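Local coordinates for protein UDP-galactopyranose mutase (Deinococcus radiodurans, PDB 3HDQ) that probably interconverts UDP-galactopyranose and UDP-galactofuranose as an FAD-dependent mutase, and binds UDP-galactose close to its flavin, at residues I122-Y133 / R169-R177. Numbering follows the deposited sequence.
Sequences IPINLDTVNRLY and RDLYNKFFR. With GDU (galactose-uridine-5'-diphosphate), chain K.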
loop_
_atom_site.group_PDB
_atom_site.type_symbol
_atom_site.label_atom_id
_atom_site.label_comp_id
_atom_site.label_asym_id
_atom_site.label_seq_id
_atom_site.Cartn_x
_atom_site.Cartn_y
_atom_site.Cartn_z
ATOM N N ILE A 122 11.582 -6.999 31.812
ATOM C CA ILE A 122 11.880 -8.336 31.306
ATOM C C ILE A 122 12.679 -8.060 30.044
ATOM O O ILE A 122 12.297 -7.190 29.262
ATOM C CB ILE A 122 10.584 -9.133 30.993
ATOM C CG1 ILE A 122 10.906 -10.523 30.453
ATOM C CG2 ILE A 122 9.694 -8.381 30.009
ATOM C CD1 ILE A 122 11.079 -11.562 31.528
ATOM N N PRO A 123 13.821 -8.739 29.852
ATOM C CA PRO A 123 14.464 -9.797 30.645
ATOM C C PRO A 123 14.598 -9.460 32.132
ATOM O O PRO A 123 14.777 -8.299 32.486
ATOM C CB PRO A 123 15.868 -9.892 30.032
ATOM C CG PRO A 123 15.757 -9.343 28.699
ATOM C CD PRO A 123 14.679 -8.297 28.740
ATOM N N ILE A 124 14.502 -10.473 32.990
ATOM C CA ILE A 124 14.756 -10.297 34.417
ATOM C C ILE A 124 16.162 -9.738 34.612
ATOM O O ILE A 124 17.126 -10.269 34.052
ATOM C CB ILE A 124 14.631 -11.637 35.182
ATOM C CG1 ILE A 124 13.195 -12.174 35.089
ATOM C CG2 ILE A 124 15.097 -11.475 36.638
ATOM C CD1 ILE A 124 12.964 -13.493 35.800
ATOM N N ASN A 125 16.277 -8.662 35.388
ATOM C CA ASN A 125 17.590 -8.105 35.723
ATOM C C ASN A 125 17.709 -7.671 37.186
ATOM O O ASN A 125 16.802 -7.908 37.987
ATOM C CB ASN A 125 17.965 -6.955 34.780
ATOM C CG ASN A 125 17.176 -5.679 35.051
ATOM O OD1 ASN A 125 16.473 -5.562 36.058
ATOM N ND2 ASN A 125 17.298 -4.711 34.143
ATOM N N LEU A 126 18.830 -7.027 37.515
ATOM C CA LEU A 126 19.086 -6.508 38.857
ATOM C C LEU A 126 17.897 -5.697 39.396
ATOM O O LEU A 126 17.410 -5.959 40.504
ATOM C CB LEU A 126 20.386 -5.679 38.857
ATOM C CG LEU A 126 21.209 -5.484 40.142
ATOM C CD1 LEU A 126 21.430 -4.018 40.498
ATOM C CD2 LEU A 126 20.655 -6.274 41.329
ATOM N N ASP A 127 17.423 -4.730 38.611
ATOM C CA ASP A 127 16.324 -3.864 39.043
ATOM C C ASP A 127 15.042 -4.666 39.202
ATOM O O ASP A 127 14.246 -4.402 40.108
ATOM C CB ASP A 127 16.093 -2.707 38.047
ATOM C CG ASP A 127 17.303 -1.789 37.919
ATOM O OD1 ASP A 127 17.875 -1.403 38.954
ATOM O OD2 ASP A 127 17.676 -1.441 36.780
ATOM N N THR A 128 14.833 -5.638 38.315
ATOM C CA THR A 128 13.653 -6.501 38.413
ATOM C C THR A 128 13.593 -7.212 39.768
ATOM O O THR A 128 12.553 -7.236 40.431
ATOM C CB THR A 128 13.623 -7.582 37.313
ATOM O OG1 THR A 128 13.723 -6.965 36.021
ATOM C CG2 THR A 128 12.331 -8.363 37.396
ATOM N N VAL A 129 14.709 -7.810 40.161
ATOM C CA VAL A 129 14.785 -8.517 41.436
ATOM C C VAL A 129 14.643 -7.553 42.631
ATOM O O VAL A 129 13.816 -7.770 43.517
ATOM C CB VAL A 129 16.095 -9.320 41.538
ATOM C CG1 VAL A 129 16.223 -9.978 42.911
ATOM C CG2 VAL A 129 16.157 -10.359 40.417
ATOM N N ASN A 130 15.441 -6.490 42.650
ATOM C CA ASN A 130 15.330 -5.515 43.717
ATOM C C ASN A 130 13.900 -4.994 43.865
ATOM O O ASN A 130 13.362 -4.957 44.960
ATOM C CB ASN A 130 16.334 -4.374 43.515
ATOM C CG ASN A 130 17.764 -4.785 43.881
ATOM O OD1 ASN A 130 17.972 -5.750 44.621
ATOM N ND2 ASN A 130 18.749 -4.054 43.365
ATOM N N ARG A 131 13.267 -4.626 42.760
ATOM C CA ARG A 131 11.953 -4.022 42.844
ATOM C C ARG A 131 10.888 -5.019 43.273
ATOM O O ARG A 131 9.946 -4.659 43.993
ATOM C CB ARG A 131 11.576 -3.315 41.530
ATOM C CG ARG A 131 12.415 -2.060 41.238
ATOM C CD ARG A 131 12.008 -1.388 39.928
ATOM N NE ARG A 131 10.596 -1.016 39.958
ATOM C CZ ARG A 131 9.839 -0.796 38.885
ATOM N NH1 ARG A 131 10.345 -0.902 37.654
ATOM N NH2 ARG A 131 8.562 -0.470 39.048
ATOM N N LEU A 132 11.036 -6.269 42.843
ATOM C CA LEU A 132 10.031 -7.287 43.121
ATOM C C LEU A 132 10.005 -7.664 44.600
ATOM O O LEU A 132 8.932 -7.775 45.194
ATOM C CB LEU A 132 10.256 -8.543 42.262
ATOM C CG LEU A 132 9.189 -9.641 42.429
ATOM C CD1 LEU A 132 7.850 -9.173 41.885
ATOM C CD2 LEU A 132 9.600 -10.940 41.755
ATOM N N TYR A 133 11.184 -7.858 45.190
ATOM C CA TYR A 133 11.284 -8.380 46.559
ATOM C C TYR A 133 11.632 -7.307 47.595
ATOM O O TYR A 133 11.716 -7.593 48.794
ATOM C CB TYR A 133 12.337 -9.485 46.633
ATOM C CG TYR A 133 12.040 -10.717 45.811
ATOM C CD1 TYR A 133 10.851 -11.427 45.983
ATOM C CD2 TYR A 133 12.964 -11.198 44.884
ATOM C CE1 TYR A 133 10.573 -12.568 45.230
ATOM C CE2 TYR A 133 12.692 -12.342 44.129
ATOM C CZ TYR A 133 11.500 -13.018 44.313
ATOM O OH TYR A 133 11.231 -14.146 43.589
ATOM N N ARG A 169 12.644 -21.233 41.069
ATOM C CA ARG A 169 11.256 -21.610 40.860
ATOM C C ARG A 169 10.251 -20.451 41.017
ATOM O O ARG A 169 9.238 -20.405 40.321
ATOM C CB ARG A 169 10.928 -22.767 41.810
ATOM C CG ARG A 169 9.512 -23.275 41.744
ATOM C CD ARG A 169 9.240 -24.052 40.477
ATOM N NE ARG A 169 10.265 -25.052 40.163
ATOM C CZ ARG A 169 10.143 -25.938 39.180
ATOM N NH1 ARG A 169 9.042 -25.947 38.437
ATOM N NH2 ARG A 169 11.115 -26.808 38.930
ATOM N N ASP A 170 10.519 -19.516 41.919
ATOM C CA ASP A 170 9.596 -18.386 42.091
ATOM C C ASP A 170 9.624 -17.407 40.904
ATOM O O ASP A 170 8.581 -16.981 40.405
ATOM C CB ASP A 170 9.875 -17.634 43.393
ATOM C CG ASP A 170 8.777 -16.652 43.732
ATOM O OD1 ASP A 170 9.082 -15.487 44.070
ATOM O OD2 ASP A 170 7.598 -17.045 43.643
ATOM N N LEU A 171 10.819 -17.048 40.453
ATOM C CA LEU A 171 10.949 -16.135 39.328
ATOM C C LEU A 171 10.404 -16.783 38.062
ATOM O O LEU A 171 9.794 -16.121 37.217
ATOM C CB LEU A 171 12.407 -15.705 39.163
ATOM C CG LEU A 171 12.847 -14.735 40.262
ATOM C CD1 LEU A 171 14.345 -14.463 40.160
ATOM C CD2 LEU A 171 12.021 -13.433 40.182
ATOM N N TYR A 172 10.611 -18.093 37.961
ATOM C CA TYR A 172 10.047 -18.896 36.889
ATOM C C TYR A 172 8.522 -18.853 36.898
ATOM O O TYR A 172 7.896 -18.687 35.853
ATOM C CB TYR A 172 10.539 -20.346 37.006
ATOM C CG TYR A 172 9.783 -21.338 36.149
ATOM C CD1 TYR A 172 10.083 -21.488 34.804
ATOM C CD2 TYR A 172 8.779 -22.135 36.692
ATOM C CE1 TYR A 172 9.400 -22.400 34.012
ATOM C CE2 TYR A 172 8.093 -23.052 35.910
ATOM C CZ TYR A 172 8.410 -23.175 34.568
ATOM O OH TYR A 172 7.745 -24.074 33.775
ATOM N N ASN A 173 7.918 -19.014 38.070
ATOM C CA ASN A 173 6.458 -19.003 38.150
ATOM C C ASN A 173 5.895 -17.615 37.862
ATOM O O ASN A 173 4.777 -17.479 37.356
ATOM C CB ASN A 173 5.959 -19.463 39.520
ATOM C CG ASN A 173 6.247 -20.936 39.801
ATOM O OD1 ASN A 173 6.438 -21.745 38.893
ATOM N ND2 ASN A 173 6.272 -21.284 41.077
ATOM N N LYS A 174 6.677 -16.587 38.183
ATOM C CA LYS A 174 6.194 -15.216 38.077
ATOM C C LYS A 174 6.308 -14.592 36.687
ATOM O O LYS A 174 5.450 -13.800 36.301
ATOM C CB LYS A 174 6.844 -14.329 39.147
ATOM C CG LYS A 174 5.962 -14.203 40.366
ATOM C CD LYS A 174 6.703 -13.815 41.622
ATOM C CE LYS A 174 5.726 -13.838 42.808
ATOM N NZ LYS A 174 6.395 -14.220 44.087
ATOM N N PHE A 175 7.347 -14.965 35.940
ATOM C CA PHE A 175 7.610 -14.363 34.634
ATOM C C PHE A 175 7.432 -15.322 33.439
ATOM O O PHE A 175 7.057 -14.886 32.352
ATOM C CB PHE A 175 9.017 -13.740 34.604
ATOM C CG PHE A 175 9.162 -12.524 35.484
ATOM C CD1 PHE A 175 9.434 -12.655 36.836
ATOM C CD2 PHE A 175 9.022 -11.247 34.955
ATOM C CE1 PHE A 175 9.553 -11.539 37.644
ATOM C CE2 PHE A 175 9.141 -10.127 35.765
ATOM C CZ PHE A 175 9.401 -10.274 37.108
ATOM N N PHE A 176 7.704 -16.615 33.634
ATOM C CA PHE A 176 7.736 -17.556 32.509
ATOM C C PHE A 176 6.607 -18.584 32.410
ATOM O O PHE A 176 6.029 -18.756 31.331
ATOM C CB PHE A 176 9.088 -18.263 32.429
ATOM C CG PHE A 176 10.185 -17.374 31.957
ATOM C CD1 PHE A 176 10.460 -17.259 30.608
ATOM C CD2 PHE A 176 10.917 -16.624 32.859
ATOM C CE1 PHE A 176 11.462 -16.431 30.173
ATOM C CE2 PHE A 176 11.919 -15.788 32.428
ATOM C CZ PHE A 176 12.192 -15.689 31.087
ATOM N N ARG A 177 6.302 -19.269 33.510
ATOM C CA ARG A 177 5.327 -20.352 33.455
ATOM C C ARG A 177 3.991 -19.908 32.875
ATOM O O ARG A 177 3.525 -20.474 31.883
ATOM C CB ARG A 177 5.111 -20.997 34.821
ATOM C CG ARG A 177 4.249 -22.262 34.739
ATOM C CD ARG A 177 4.064 -22.933 36.084
ATOM N NE ARG A 177 3.534 -22.005 37.078
ATOM C CZ ARG A 177 2.867 -22.378 38.167
ATOM N NH1 ARG A 177 2.637 -23.669 38.398
ATOM N NH2 ARG A 177 2.418 -21.464 39.019
HETATM N N1 GDU K . 8.560 -15.552 27.663
HETATM C C2 GDU K . 7.966 -15.417 28.755
HETATM N N3 GDU K . 7.581 -14.460 29.485
HETATM C C4 GDU K . 7.865 -13.253 28.965
HETATM C C5 GDU K . 8.571 -13.211 27.662
HETATM C C6 GDU K . 8.885 -14.374 27.058
HETATM O O2 GDU K . 7.621 -16.673 29.324
HETATM O O4 GDU K . 7.526 -12.219 29.535
HETATM C C1D GDU K . 8.846 -16.816 27.046
HETATM C C2D GDU K . 7.719 -17.515 26.248
HETATM O O2D GDU K . 7.873 -18.928 26.212
HETATM C C3D GDU K . 7.906 -16.878 24.887
HETATM C C4D GDU K . 9.425 -17.001 24.776
HETATM O O4D GDU K . 9.927 -16.764 26.095
HETATM O O3D GDU K . 7.198 -17.595 23.879
HETATM C C5D GDU K . 10.082 -16.248 23.629
HETATM O O5D GDU K . 9.807 -14.865 23.919
HETATM P PA GDU K . 9.625 -13.770 22.771
HETATM O O1A GDU K . 9.681 -12.425 23.410
HETATM O O2A GDU K . 10.751 -13.906 21.833
HETATM O O3A GDU K . 8.194 -13.908 22.096
HETATM P PB GDU K . 7.902 -13.450 20.609
HETATM O O1B GDU K . 6.473 -13.818 20.469
HETATM O O2B GDU K . 8.641 -14.152 19.531
HETATM O O3B GDU K . 7.983 -11.860 20.395
HETATM C "C1'" GDU K . 8.107 -11.023 19.229
HETATM C "C2'" GDU K . 9.598 -10.909 18.850
HETATM C "C3'" GDU K . 10.342 -10.560 20.160
HETATM C "C4'" GDU K . 9.929 -9.114 20.569
HETATM C "C5'" GDU K . 8.378 -9.038 20.619
HETATM C "C6'" GDU K . 7.829 -7.587 20.731
HETATM O "O2'" GDU K . 10.078 -12.105 18.209
HETATM O "O3'" GDU K . 11.765 -10.696 19.944
HETATM O "O4'" GDU K . 10.473 -8.202 19.591
HETATM O "O5'" GDU K . 7.601 -9.715 19.591
HETATM O "O6'" GDU K . 7.474 -7.229 22.088
#
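Helix 126-133, with I122 and I124 leading into it, packs almost at right angles on the 169-177 part of helix 159-184, the axes of the two short segments making 99° and coming no closer than 12.9 Å, so side chains bridge the gap. F175 illustrates how one residue can serve both core and ligand. With CG anti to the carbonyl carbon (chi1 -69°), its ring reaches toward 122-133, where I124 CG1 lies over one face, 4.2 Å from the centroid in a CH-pi contact. L132 CD2 meets the ring's edge, and T128 CG2 approaches F175 CZ to 3.5 Å. F175 O, meanwhile, accepts a hydrogen bond from uracil N3 of UDP-galactose at 2.9 Å, and F176 CD1 lies 3.2 Å from uracil O2. Near the far end, Y133 OH donates to D170 OD1 (2.6 Å) on the anti side, 18° out of the carboxylate plane, while K174 NZ takes the syn lone pair of that oxygen in a salt bridge (3.0 Å). A phenylalanine in place of Y133 would probably cost D170 OD1 the hydroxyl's hydrogen bond, leaving the carboxylate freer to turn about its salt bridge. L171 CD2 touches both L132 CD2 and the Y133 hydroxyl. V115 of strand 111-115 touches L132 and F175, and F146 of helix 139-149 touches V129 and L171, so helix 159-184, which brings F175 and F176 to the uracil, packs against the mixed sheet and helix 139-149.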